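Local coordinates for DNA replication initiator (Cdc21/Cdc54) (Methanothermobacter thermautotrophicus, PDB 1LTL), which probably acts as an ATP-driven helicase that binds single-stranded DNA during replication, this chain being its N-terminal part with the OB-fold and zinc-binding regions, at residues I96-L102 and F113-D117; G118-D124 and Q180-E186; F176-Q180 and E205-D210; P101-L105 and E195-I200. One frame throughout, in Å; residues are numbered along the deposited sequence.

Contact 1. Residues I96-L102 and F113-D117; sequences ISNVIPL and FVAVD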
loop_
_atom_site.group_PDB
_atom_site.type_symbol
_atom_site.label_atom_id
_atom_site.label_comp_id
_atom_site.label_asym_id
_atom_site.label_seq_id
_atom_site.Cartn_x
_atom_site.Cartn_y
_atom_site.Cartn_z
ATOM N N ILE A 96 38.190 19.881 38.973
ATOM C CA ILE A 96 38.201 20.228 37.566
ATOM C C ILE A 96 38.553 21.694 37.441
ATOM O O ILE A 96 37.927 22.556 38.061
ATOM C CB ILE A 96 36.829 19.928 36.908
ATOM C CG1 ILE A 96 36.642 18.418 36.813
ATOM C CG2 ILE A 96 36.760 20.505 35.497
ATOM C CD1 ILE A 96 37.641 17.745 35.904
ATOM N N SER A 97 39.583 21.962 36.647
ATOM C CA SER A 97 40.072 23.319 36.425
ATOM C C SER A 97 39.096 24.174 35.618
ATOM O O SER A 97 39.015 25.396 35.808
ATOM C CB SER A 97 41.416 23.256 35.704
ATOM O OG SER A 97 41.320 22.402 34.577
ATOM N N ASN A 98 38.356 23.519 34.723
ATOM C CA ASN A 98 37.389 24.197 33.859
ATOM C C ASN A 98 36.195 24.738 34.634
ATOM O O ASN A 98 35.069 24.317 34.418
ATOM C CB ASN A 98 36.896 23.236 32.780
ATOM C CG ASN A 98 36.159 23.943 31.672
ATOM O OD1 ASN A 98 35.496 23.320 30.853
ATOM N ND2 ASN A 98 36.284 25.258 31.634
ATOM N N VAL A 99 36.443 25.681 35.531
ATOM C CA VAL A 99 35.369 26.253 36.328
ATOM C C VAL A 99 34.755 27.474 35.644
ATOM O O VAL A 99 35.417 28.492 35.423
ATOM C CB VAL A 99 35.881 26.635 37.727
ATOM C CG1 VAL A 99 37.277 27.246 37.608
ATOM C CG2 VAL A 99 34.920 27.616 38.399
ATOM N N ILE A 100 33.475 27.367 35.313
ATOM C CA ILE A 100 32.797 28.457 34.652
ATOM C C ILE A 100 31.748 29.125 35.509
ATOM O O ILE A 100 30.985 28.478 36.191
ATOM C CB ILE A 100 32.123 27.982 33.373
ATOM C CG1 ILE A 100 33.165 27.726 32.296
ATOM C CG2 ILE A 100 31.145 29.020 32.889
ATOM C CD1 ILE A 100 34.041 26.576 32.592
ATOM N N PRO A 101 31.702 30.455 35.495
ATOM C CA PRO A 101 30.666 31.072 36.326
ATOM C C PRO A 101 29.280 30.776 35.765
ATOM O O PRO A 101 29.094 30.669 34.563
ATOM C CB PRO A 101 31.023 32.557 36.278
ATOM C CG PRO A 101 31.753 32.699 34.962
ATOM C CD PRO A 101 32.620 31.467 34.940
ATOM N N LEU A 102 28.309 30.649 36.649
ATOM C CA LEU A 102 26.951 30.339 36.245
ATOM C C LEU A 102 26.369 31.148 35.094
ATOM O O LEU A 102 25.939 30.574 34.102
ATOM C CB LEU A 102 26.027 30.450 37.447
ATOM C CG LEU A 102 24.669 29.781 37.343
ATOM C CD1 LEU A 102 24.259 29.453 38.748
ATOM C CD2 LEU A 102 23.627 30.644 36.653
ATOM N N PHE A 113 32.363 19.520 29.673
ATOM C CA PHE A 113 32.462 19.199 31.087
ATOM C C PHE A 113 32.719 20.483 31.866
ATOM O O PHE A 113 33.771 21.082 31.724
ATOM C CB PHE A 113 33.601 18.201 31.296
ATOM C CG PHE A 113 33.379 17.264 32.447
ATOM C CD1 PHE A 113 32.237 16.470 32.511
ATOM C CD2 PHE A 113 34.313 17.172 33.472
ATOM C CE1 PHE A 113 32.040 15.605 33.578
ATOM C CE2 PHE A 113 34.121 16.308 34.542
ATOM C CZ PHE A 113 32.989 15.523 34.599
ATOM N N VAL A 114 31.767 20.927 32.676
ATOM C CA VAL A 114 31.995 22.159 33.417
ATOM C C VAL A 114 31.968 21.972 34.912
ATOM O O VAL A 114 31.709 20.883 35.419
ATOM C CB VAL A 114 30.979 23.246 33.054
ATOM C CG1 VAL A 114 30.993 23.467 31.563
ATOM C CG2 VAL A 114 29.606 22.863 33.534
ATOM N N ALA A 115 32.241 23.052 35.622
ATOM C CA ALA A 115 32.257 23.019 37.068
ATOM C C ALA A 115 31.798 24.399 37.446
ATOM O O ALA A 115 32.441 25.379 37.103
ATOM C CB ALA A 115 33.653 22.760 37.565
ATOM N N VAL A 116 30.689 24.449 38.165
ATOM C CA VAL A 116 30.050 25.680 38.540
ATOM C C VAL A 116 29.805 25.756 40.009
ATOM O O VAL A 116 29.352 24.779 40.589
ATOM C CB VAL A 116 28.687 25.743 37.886
ATOM C CG1 VAL A 116 27.949 26.973 38.343
ATOM C CG2 VAL A 116 28.830 25.666 36.376
ATOM N N ASP A 117 30.058 26.920 40.612
ATOM C CA ASP A 117 29.822 27.113 42.057
ATOM C C ASP A 117 28.510 27.856 42.278
ATOM O O ASP A 117 28.065 28.603 41.416
ATOM C CB ASP A 117 30.954 27.921 42.698
ATOM C CG ASP A 117 32.299 27.249 42.553
ATOM O OD1 ASP A 117 32.374 26.019 42.774
ATOM O OD2 ASP A 117 33.295 27.942 42.236
#
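Ile96 meets the Phe113 ring with its CG1 branch: CG1 stands 4.0 Å from Phe113 CE2, and CD1 reaches the same ring atom, the two side chains crossing at about a right angle. The chi1 of -70° sets Ile96 CG1 opposite the carbonyl carbon and so carries this branch to the ring. Next to it the methyl of Ala115 points at the loop and packs against two residues, with Ala115 CB 4.3 Å from Ile96 CB and 4.5 Å from Val99 CB. At the other end, Val116 CG1 lies 4.1 Å from Leu102 CB. Val116 CG2 approaches the carbonyl oxygen of Ile100 to 3.5 Å.

Segment 96-102 belongs to the connection between strand 90-94 and the long strand 113-137 of the OB-domain sheet, and runs irregularly beside the start of the latter. Thr221 of strand 217-229 touches Ile96, Phe113 and Ala115, while Tyr48 and Leu62, from helices 48-54 and 58-64, add to the apolar surroundings of Ile96 and Phe113 respectively.

A backbone hydrogen bond runs from Ile100 N to Ala115 O at 2.9 Å, bent to 140° at the hydrogen. The same oxygen receives a CA-H...O contact from Val99 CA at 3.2 Å. At the polar edge, Val99 CG2 comes within 4.2 Å of Asp117 OD2, and the carboxylate of Asp117 forms its salt bridge to Arg219 through OD1.

Contact 2. Residues G118-D124 and Q180-E186; sequences GIVRKTD and QTLKLQE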
loop_
_atom_site.group_PDB
_atom_site.type_symbol
_atom_site.label_atom_id
_atom_site.label_comp_id
_atom_site.label_asym_id
_atom_site.label_seq_id
_atom_site.Cartn_x
_atom_site.Cartn_y
_atom_site.Cartn_z
ATOM N N GLY A 118 27.904 27.659 43.441
ATOM C CA GLY A 118 26.653 28.323 43.744
ATOM C C GLY A 118 26.063 27.781 45.028
ATOM O O GLY A 118 26.767 27.135 45.796
ATOM N N ILE A 119 24.778 28.020 45.263
ATOM C CA ILE A 119 24.139 27.533 46.474
ATOM C C ILE A 119 22.826 26.806 46.201
ATOM O O ILE A 119 21.903 27.372 45.614
ATOM C CB ILE A 119 23.888 28.704 47.423
ATOM C CG1 ILE A 119 25.233 29.305 47.818
ATOM C CG2 ILE A 119 23.103 28.257 48.648
ATOM C CD1 ILE A 119 25.128 30.584 48.642
ATOM N N VAL A 120 22.738 25.554 46.639
ATOM C CA VAL A 120 21.526 24.770 46.432
ATOM C C VAL A 120 20.296 25.453 46.994
ATOM O O VAL A 120 20.167 25.592 48.193
ATOM C CB VAL A 120 21.622 23.414 47.093
ATOM C CG1 VAL A 120 20.296 22.683 46.940
ATOM C CG2 VAL A 120 22.762 22.627 46.479
ATOM N N ARG A 121 19.378 25.843 46.124
ATOM C CA ARG A 121 18.180 26.513 46.572
ATOM C C ARG A 121 17.043 25.531 46.815
ATOM O O ARG A 121 16.804 25.132 47.947
ATOM C CB ARG A 121 17.763 27.564 45.550
ATOM C CG ARG A 121 16.601 28.452 45.974
ATOM C CD ARG A 121 15.822 28.994 44.751
ATOM N NE ARG A 121 16.620 29.853 43.860
ATOM C CZ ARG A 121 16.962 31.122 44.109
ATOM N NH1 ARG A 121 16.580 31.712 45.238
ATOM N NH2 ARG A 121 17.682 31.804 43.219
ATOM N N LYS A 122 16.345 25.125 45.762
ATOM C CA LYS A 122 15.220 24.200 45.910
ATOM C C LYS A 122 15.539 22.779 45.487
ATOM O O LYS A 122 16.173 22.563 44.456
ATOM C CB LYS A 122 14.016 24.703 45.105
ATOM C CG LYS A 122 12.838 23.745 45.102
ATOM C CD LYS A 122 11.706 24.211 44.196
ATOM C CE LYS A 122 10.705 23.076 43.937
ATOM N NZ LYS A 122 9.824 23.305 42.738
ATOM N N THR A 123 15.077 21.814 46.278
ATOM C CA THR A 123 15.311 20.400 45.984
ATOM C C THR A 123 14.027 19.618 45.691
ATOM O O THR A 123 13.066 19.680 46.452
ATOM C CB THR A 123 16.065 19.732 47.139
ATOM O OG1 THR A 123 17.470 19.948 46.966
ATOM C CG2 THR A 123 15.781 18.250 47.188
ATOM N N ASP A 124 14.015 18.877 44.588
ATOM C CA ASP A 124 12.833 18.106 44.212
ATOM C C ASP A 124 12.850 16.656 44.681
ATOM O O ASP A 124 13.884 16.120 45.068
ATOM C CB ASP A 124 12.625 18.132 42.692
ATOM C CG ASP A 124 12.438 19.541 42.147
ATOM O OD1 ASP A 124 11.494 20.245 42.576
ATOM O OD2 ASP A 124 13.240 19.942 41.278
ATOM N N GLN A 180 17.155 12.952 40.365
ATOM C CA GLN A 180 16.672 14.039 41.195
ATOM C C GLN A 180 17.042 15.390 40.647
ATOM O O GLN A 180 18.099 15.558 40.039
ATOM C CB GLN A 180 17.206 13.912 42.604
ATOM C CG GLN A 180 16.846 15.077 43.469
ATOM C CD GLN A 180 17.324 14.857 44.864
ATOM O OE1 GLN A 180 18.265 14.091 45.087
ATOM N NE2 GLN A 180 16.698 15.523 45.822
ATOM N N THR A 181 16.174 16.361 40.890
ATOM C CA THR A 181 16.377 17.699 40.378
ATOM C C THR A 181 16.535 18.763 41.439
ATOM O O THR A 181 15.853 18.736 42.459
ATOM C CB THR A 181 15.193 18.082 39.509
ATOM O OG1 THR A 181 15.368 17.512 38.218
ATOM C CG2 THR A 181 15.074 19.568 39.376
ATOM N N LEU A 182 17.433 19.712 41.217
ATOM C CA LEU A 182 17.554 20.798 42.181
ATOM C C LEU A 182 18.017 22.035 41.471
ATOM O O LEU A 182 18.582 21.951 40.388
ATOM C CB LEU A 182 18.503 20.434 43.316
ATOM C CG LEU A 182 20.005 20.608 43.169
ATOM C CD1 LEU A 182 20.651 19.957 44.382
ATOM C CD2 LEU A 182 20.516 19.956 41.917
ATOM N N LYS A 183 17.725 23.181 42.078
ATOM C CA LYS A 183 18.101 24.490 41.553
ATOM C C LYS A 183 19.389 24.962 42.213
ATOM O O LYS A 183 19.509 24.945 43.434
ATOM C CB LYS A 183 17.004 25.521 41.834
ATOM C CG LYS A 183 15.919 25.590 40.787
ATOM C CD LYS A 183 16.532 25.839 39.414
ATOM C CE LYS A 183 15.481 25.888 38.310
ATOM N NZ LYS A 183 14.795 24.577 38.177
ATOM N N LEU A 184 20.345 25.378 41.398
ATOM C CA LEU A 184 21.615 25.863 41.894
ATOM C C LEU A 184 21.679 27.358 41.636
ATOM O O LEU A 184 21.654 27.785 40.491
ATOM C CB LEU A 184 22.759 25.178 41.159
ATOM C CG LEU A 184 24.133 25.647 41.610
ATOM C CD1 LEU A 184 24.347 25.253 43.065
ATOM C CD2 LEU A 184 25.212 25.052 40.711
ATOM N N GLN A 185 21.773 28.152 42.697
ATOM C CA GLN A 185 21.823 29.612 42.583
ATOM C C GLN A 185 23.253 30.108 42.590
ATOM O O GLN A 185 24.102 29.563 43.297
ATOM C CB GLN A 185 21.073 30.228 43.751
ATOM C CG GLN A 185 21.115 31.722 43.824
ATOM C CD GLN A 185 20.565 32.210 45.149
ATOM O OE1 GLN A 185 21.267 32.200 46.171
ATOM N NE2 GLN A 185 19.289 32.606 45.154
ATOM N N GLU A 186 23.516 31.151 41.813
ATOM C CA GLU A 186 24.864 31.692 41.749
ATOM C C GLU A 186 25.287 32.328 43.045
ATOM O O GLU A 186 24.466 32.738 43.868
ATOM C CB GLU A 186 25.003 32.722 40.637
ATOM C CG GLU A 186 24.034 33.880 40.737
ATOM C CD GLU A 186 24.286 34.947 39.686
ATOM O OE1 GLU A 186 23.357 35.760 39.448
ATOM O OE2 GLU A 186 25.406 34.976 39.112
#
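Backbone hydrogen bonds join Ile119 and Gln185 in an antiparallel hydrogen-bonded pair; the bond from Gln185 N to Ile119 O is 3.0 Å. Further along, Arg121 N gives to Lys183 O at 2.8 Å and Lys183 N to Lys122 O at 2.9 Å. Thus Lys183 is bonded to two successive residues, which marks a beta bulge: the register moves by one between the non-hydrogen-bonded pairs Val120-Leu184 and Thr123-Leu182. Asp124 N then bonds Thr181 O at 2.8 Å.

Within the OB domain this is where strands 113-137 and 175-185 run side by side, their short segments 143° apart in direction.

Apolar contact comes from the side chains of Val120 and Leu182, which cross at about a right angle with Val120 CG1 3.8 Å from Leu182 CD1. Apart from this pair, Leu184 CD1 lies against the backbone at Gly118 and Ile119, and Val218 of strand 217-229 packs on both Val120 and Leu184.

Among the polar side chains, Gln180 is extended, CG opposite its backbone N (chi1 175°), and brings NE2 to Asp124 O at 3.0 Å; its OE1 bonds Asp210 N. Arg121 turns to a different strand, its NE bonding Gln199 OE1.

Contact 3. Residues F176-Q180 and E205-D210; sequences FLDTQ and EDDLVD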
loop_
_atom_site.group_PDB
_atom_site.type_symbol
_atom_site.label_atom_id
_atom_site.label_comp_id
_atom_site.label_asym_id
_atom_site.label_seq_id
_atom_site.Cartn_x
_atom_site.Cartn_y
_atom_site.Cartn_z
ATOM N N PHE A 176 15.315 0.641 35.782
ATOM C CA PHE A 176 15.149 1.999 36.252
ATOM C C PHE A 176 16.363 2.507 36.998
ATOM O O PHE A 176 17.342 1.794 37.184
ATOM C CB PHE A 176 13.915 2.110 37.139
ATOM C CG PHE A 176 12.631 1.976 36.389
ATOM C CD1 PHE A 176 12.260 0.767 35.827
ATOM C CD2 PHE A 176 11.812 3.080 36.191
ATOM C CE1 PHE A 176 11.096 0.655 35.077
ATOM C CE2 PHE A 176 10.639 2.974 35.436
ATOM C CZ PHE A 176 10.286 1.758 34.882
ATOM N N LEU A 177 16.279 3.742 37.461
ATOM C CA LEU A 177 17.404 4.349 38.136
ATOM C C LEU A 177 16.958 5.634 38.812
ATOM O O LEU A 177 16.189 6.395 38.240
ATOM C CB LEU A 177 18.469 4.594 37.087
ATOM C CG LEU A 177 19.585 5.576 37.341
ATOM C CD1 LEU A 177 20.893 4.914 36.937
ATOM C CD2 LEU A 177 19.331 6.851 36.547
ATOM N N ASP A 178 17.412 5.895 40.032
ATOM C CA ASP A 178 16.941 7.102 40.706
ATOM C C ASP A 178 17.529 8.399 40.169
ATOM O O ASP A 178 18.725 8.506 39.916
ATOM C CB ASP A 178 17.171 6.986 42.209
ATOM C CG ASP A 178 16.358 5.872 42.832
ATOM O OD1 ASP A 178 15.097 5.895 42.713
ATOM O OD2 ASP A 178 16.987 4.969 43.445
ATOM N N THR A 179 16.662 9.388 40.011
ATOM C CA THR A 179 17.049 10.685 39.474
ATOM C C THR A 179 16.497 11.806 40.355
ATOM O O THR A 179 15.489 11.636 41.029
ATOM C CB THR A 179 16.497 10.841 38.030
ATOM O OG1 THR A 179 17.370 11.683 37.266
ATOM C CG2 THR A 179 15.087 11.446 38.047
ATOM N N GLN A 180 17.155 12.952 40.365
ATOM C CA GLN A 180 16.672 14.039 41.195
ATOM C C GLN A 180 17.042 15.390 40.647
ATOM O O GLN A 180 18.099 15.558 40.039
ATOM C CB GLN A 180 17.206 13.912 42.604
ATOM C CG GLN A 180 16.846 15.077 43.469
ATOM C CD GLN A 180 17.324 14.857 44.864
ATOM O OE1 GLN A 180 18.265 14.091 45.087
ATOM N NE2 GLN A 180 16.698 15.523 45.822
ATOM N N GLU A 205 21.754 11.911 39.607
ATOM C CA GLU A 205 21.256 10.557 39.457
ATOM C C GLU A 205 22.093 9.508 40.178
ATOM O O GLU A 205 23.200 9.778 40.627
ATOM C CB GLU A 205 21.148 10.206 37.985
ATOM C CG GLU A 205 20.310 11.184 37.202
ATOM C CD GLU A 205 20.050 10.688 35.812
ATOM O OE1 GLU A 205 20.973 10.025 35.261
ATOM O OE2 GLU A 205 18.943 10.968 35.274
ATOM N N ASP A 206 21.548 8.299 40.260
ATOM C CA ASP A 206 22.178 7.180 40.947
ATOM C C ASP A 206 22.582 7.503 42.385
ATOM O O ASP A 206 21.772 8.024 43.138
ATOM C CB ASP A 206 23.383 6.653 40.178
ATOM C CG ASP A 206 23.466 5.136 40.223
ATOM O OD1 ASP A 206 22.668 4.529 40.980
ATOM O OD2 ASP A 206 24.313 4.549 39.512
ATOM N N ASP A 207 23.821 7.200 42.771
ATOM C CA ASP A 207 24.251 7.434 44.146
ATOM C C ASP A 207 24.381 8.877 44.568
ATOM O O ASP A 207 24.551 9.157 45.756
ATOM C CB ASP A 207 25.558 6.727 44.432
ATOM C CG ASP A 207 26.606 7.054 43.434
ATOM O OD1 ASP A 207 26.357 6.823 42.232
ATOM O OD2 ASP A 207 27.683 7.543 43.840
ATOM N N LEU A 208 24.302 9.793 43.609
ATOM C CA LEU A 208 24.383 11.206 43.923
ATOM C C LEU A 208 23.036 11.695 44.365
ATOM O O LEU A 208 22.874 12.847 44.750
ATOM C CB LEU A 208 24.789 12.002 42.711
ATOM C CG LEU A 208 26.271 12.305 42.591
ATOM C CD1 LEU A 208 27.109 11.035 42.655
ATOM C CD2 LEU A 208 26.450 13.031 41.267
ATOM N N VAL A 209 22.052 10.824 44.305
ATOM C CA VAL A 209 20.720 11.218 44.700
ATOM C C VAL A 209 20.694 11.504 46.187
ATOM O O VAL A 209 21.429 10.889 46.948
ATOM C CB VAL A 209 19.720 10.107 44.352
ATOM C CG1 VAL A 209 18.355 10.425 44.920
ATOM C CG2 VAL A 209 19.634 9.969 42.848
ATOM N N ASP A 210 19.856 12.452 46.592
ATOM C CA ASP A 210 19.690 12.803 48.004
ATOM C C ASP A 210 21.038 12.999 48.672
ATOM O O ASP A 210 21.316 12.401 49.707
ATOM C CB ASP A 210 18.914 11.689 48.714
ATOM C CG ASP A 210 18.041 12.203 49.844
ATOM O OD1 ASP A 210 17.581 13.370 49.774
ATOM O OD2 ASP A 210 17.792 11.423 50.793
#
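Glu205 OE2 is gripped by two groups: the hydroxyl of Thr179, whose OG1 donates to it at 2.6 Å, and Arg129 NE, which makes a salt bridge. The hydroxyl comes in on the anti side of the carboxylate, 16° out of its plane. Thr179 OG1 stands opposite its backbone N (chi1 -150°), and the side chains of Thr179 and Glu205 lie alongside each other, pointing the same way. The other oxygen, Glu205 OE1, bonds the hydroxyl of Tyr240, so both ends of this buried carboxylate are held. The Leu177 side chain crosses that of Glu205 at about a right angle, with CD2 3.8 Å from Glu205 OE1.

Thr179 and Glu205 form an antiparallel non-hydrogen-bonded pair, where strands 175-185 and 199-205 of the OB domain meet. Just beyond it, Asp206 N bonds Asp178 O at 2.9 Å, and the chain turns through a short 3-10 segment at 207-208. The turn returns Val209 to the strand, its CG2 resting 3.4 Å from Asp178 O. One residue on, Asp210 N gives a nearly straight bond to Gln180 OE1, 2.7 Å long with 164° at the hydrogen.

Asp206 directs its carboxylate to Arg42, whereas Asp178 bonds Ser107 of a second subunit. Phe176 likewise makes an edge-to-face ring contact with Phe235 of that subunit. With a hydroxyl, a phenol and a guanidinium around it, the Glu205 carboxylate would probably be stabilised in its charged form despite burial, and bonds at both oxygens should restrain its rotation.

Contact 4. Residues P101-L105 and E195-I200; sequences PLREL and EQPRQI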
loop_
_atom_site.group_PDB
_atom_site.type_symbol
_atom_site.label_atom_id
_atom_site.label_comp_id
_atom_site.label_asym_id
_atom_site.label_seq_id
_atom_site.Cartn_x
_atom_site.Cartn_y
_atom_site.Cartn_z
ATOM N N PRO A 101 31.702 30.455 35.495
ATOM C CA PRO A 101 30.666 31.072 36.326
ATOM C C PRO A 101 29.280 30.776 35.765
ATOM O O PRO A 101 29.094 30.669 34.563
ATOM C CB PRO A 101 31.023 32.557 36.278
ATOM C CG PRO A 101 31.753 32.699 34.962
ATOM C CD PRO A 101 32.620 31.467 34.940
ATOM N N LEU A 102 28.309 30.649 36.649
ATOM C CA LEU A 102 26.951 30.339 36.245
ATOM C C LEU A 102 26.369 31.148 35.094
ATOM O O LEU A 102 25.939 30.574 34.102
ATOM C CB LEU A 102 26.027 30.450 37.447
ATOM C CG LEU A 102 24.669 29.781 37.343
ATOM C CD1 LEU A 102 24.259 29.453 38.748
ATOM C CD2 LEU A 102 23.627 30.644 36.653
ATOM N N ARG A 103 26.344 32.472 35.221
ATOM C CA ARG A 103 25.774 33.318 34.176
ATOM C C ARG A 103 26.399 33.106 32.800
ATOM O O ARG A 103 25.836 33.528 31.814
ATOM C CB ARG A 103 25.919 34.805 34.537
ATOM C CG ARG A 103 25.799 35.128 36.025
ATOM C CD ARG A 103 24.449 35.765 36.409
ATOM N NE ARG A 103 24.313 37.145 35.928
ATOM C CZ ARG A 103 23.365 37.999 36.323
ATOM N NH1 ARG A 103 22.446 37.637 37.221
ATOM N NH2 ARG A 103 23.330 39.223 35.809
ATOM N N GLU A 104 27.549 32.458 32.721
ATOM C CA GLU A 104 28.205 32.270 31.429
ATOM C C GLU A 104 28.013 30.912 30.771
ATOM O O GLU A 104 28.719 30.581 29.813
ATOM C CB GLU A 104 29.704 32.498 31.574
ATOM C CG GLU A 104 30.215 33.923 31.494
ATOM C CD GLU A 104 31.714 33.969 31.792
ATOM O OE1 GLU A 104 32.459 33.125 31.217
ATOM O OE2 GLU A 104 32.152 34.841 32.587
ATOM N N LEU A 105 27.092 30.114 31.298
ATOM C CA LEU A 105 26.816 28.772 30.765
ATOM C C LEU A 105 25.926 28.838 29.510
ATOM O O LEU A 105 24.758 28.436 29.526
ATOM C CB LEU A 105 26.155 27.915 31.867
ATOM C CG LEU A 105 27.071 27.511 33.030
ATOM C CD1 LEU A 105 26.294 26.994 34.242
ATOM C CD2 LEU A 105 28.015 26.471 32.523
ATOM N N GLU A 195 20.358 43.424 41.076
ATOM C CA GLU A 195 20.589 42.177 40.373
ATOM C C GLU A 195 20.195 40.938 41.175
ATOM O O GLU A 195 20.869 40.582 42.144
ATOM C CB GLU A 195 22.060 42.078 39.977
ATOM C CG GLU A 195 22.318 42.478 38.545
ATOM C CD GLU A 195 23.739 42.189 38.092
ATOM O OE1 GLU A 195 24.013 42.350 36.881
ATOM O OE2 GLU A 195 24.583 41.817 38.939
ATOM N N GLN A 196 19.097 40.291 40.775
ATOM C CA GLN A 196 18.631 39.070 41.436
ATOM C C GLN A 196 19.456 37.928 40.846
ATOM O O GLN A 196 19.570 37.801 39.624
ATOM C CB GLN A 196 17.146 38.817 41.173
ATOM C CG GLN A 196 16.227 39.947 41.602
ATOM C CD GLN A 196 16.421 41.199 40.763
ATOM O OE1 GLN A 196 16.202 41.184 39.548
ATOM N NE2 GLN A 196 16.833 42.293 41.407
ATOM N N PRO A 197 20.037 37.074 41.708
ATOM C CA PRO A 197 20.855 35.955 41.240
ATOM C C PRO A 197 20.121 35.079 40.247
ATOM O O PRO A 197 18.892 34.972 40.272
ATOM C CB PRO A 197 21.193 35.220 42.527
ATOM C CG PRO A 197 19.969 35.434 43.346
ATOM C CD PRO A 197 19.700 36.906 43.133
ATOM N N ARG A 198 20.890 34.466 39.361
ATOM C CA ARG A 198 20.339 33.580 38.354
ATOM C C ARG A 198 20.575 32.144 38.804
ATOM O O ARG A 198 21.610 31.825 39.375
ATOM C CB ARG A 198 21.017 33.835 37.003
ATOM C CG ARG A 198 20.495 35.060 36.243
ATOM C CD ARG A 198 21.273 35.276 34.938
ATOM N NE ARG A 198 20.773 36.403 34.152
ATOM C CZ ARG A 198 21.428 36.951 33.128
ATOM N NH1 ARG A 198 22.616 36.477 32.760
ATOM N NH2 ARG A 198 20.894 37.976 32.467
ATOM N N GLN A 199 19.612 31.275 38.553
ATOM C CA GLN A 199 19.768 29.899 38.953
ATOM C C GLN A 199 19.773 28.959 37.761
ATOM O O GLN A 199 19.356 29.317 36.665
ATOM C CB GLN A 199 18.647 29.521 39.903
ATOM C CG GLN A 199 17.345 30.227 39.594
ATOM C CD GLN A 199 16.139 29.509 40.190
ATOM O OE1 GLN A 199 16.152 29.103 41.363
ATOM N NE2 GLN A 199 15.086 29.349 39.382
ATOM N N ILE A 200 20.268 27.752 37.965
ATOM C CA ILE A 200 20.275 26.792 36.886
ATOM C C ILE A 200 19.897 25.433 37.431
ATOM O O ILE A 200 20.162 25.138 38.587
ATOM C CB ILE A 200 21.632 26.691 36.218
ATOM C CG1 ILE A 200 21.462 25.977 34.883
ATOM C CG2 ILE A 200 22.599 25.932 37.102
ATOM C CD1 ILE A 200 22.685 25.949 34.074
#
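Arg103 and Arg198 come together through different chain shapes. Arg198 is extended from CG to NE, whereas Arg103 is bent at chi2 and chi3 (-104° and -72°), which folds its guanidinium over the extended Arg198. The two groups stack, centres 3.9 Å apart and planes tilted by 21°. Arg198 NE sits over the centre of the Arg103 guanidinium, while Arg103 CZ is displaced toward the rim of the other. The aliphatic part joins in, with Arg198 CG 3.4 Å from Arg103 NH1.

Acidic partners probably offset the like charges: Arg103 NH2 makes a salt bridge to Glu195 OE1 at 3.4 Å, though Glu195 is poorly ordered, and Arg103 NH1 makes another to Glu186.

Beside the stack, Leu102 CD2 rests on the backbone carbonyl of Arg198, 3.6 Å from Arg198 O. Leu102 and Leu105 also pack on Ile200, with Leu105 CD1 3.8 Å from Ile200 CD1 and those last two side chains crossing at about a right angle.

The short 3-10 turn at 102-103 thus packs against the entry to strand 199-205 in the OB domain. Val116 of strand 113-137 touches both leucines, and Leu184 of strand 175-185 packs on Ile200.

In the fold
All four contacts reach the same mixed sheet, that of the OB domain. Contacts 1 and 2 follow each other along strand 113-137, their centres about 16 Å apart, and contact 2 shares strand 175-185 and Gln180 with contact 3, centres about 15 Å apart. Contact 4 starts from the same loop as contact 1, with Pro101 and Leu102 in common, and returns to strand 199-205 about 90 residues later. Contacts 2 and 4 touch, whereas the centres of contacts 3 and 4 are about 25 Å apart. Contacts 1 and 4 lay the loop between strands 90-94 and 113-137 on the OB-domain sheet, contact 2 pairs two of its strands, and contact 3 holds the turn after strand 199-205 where a second subunit also meets it.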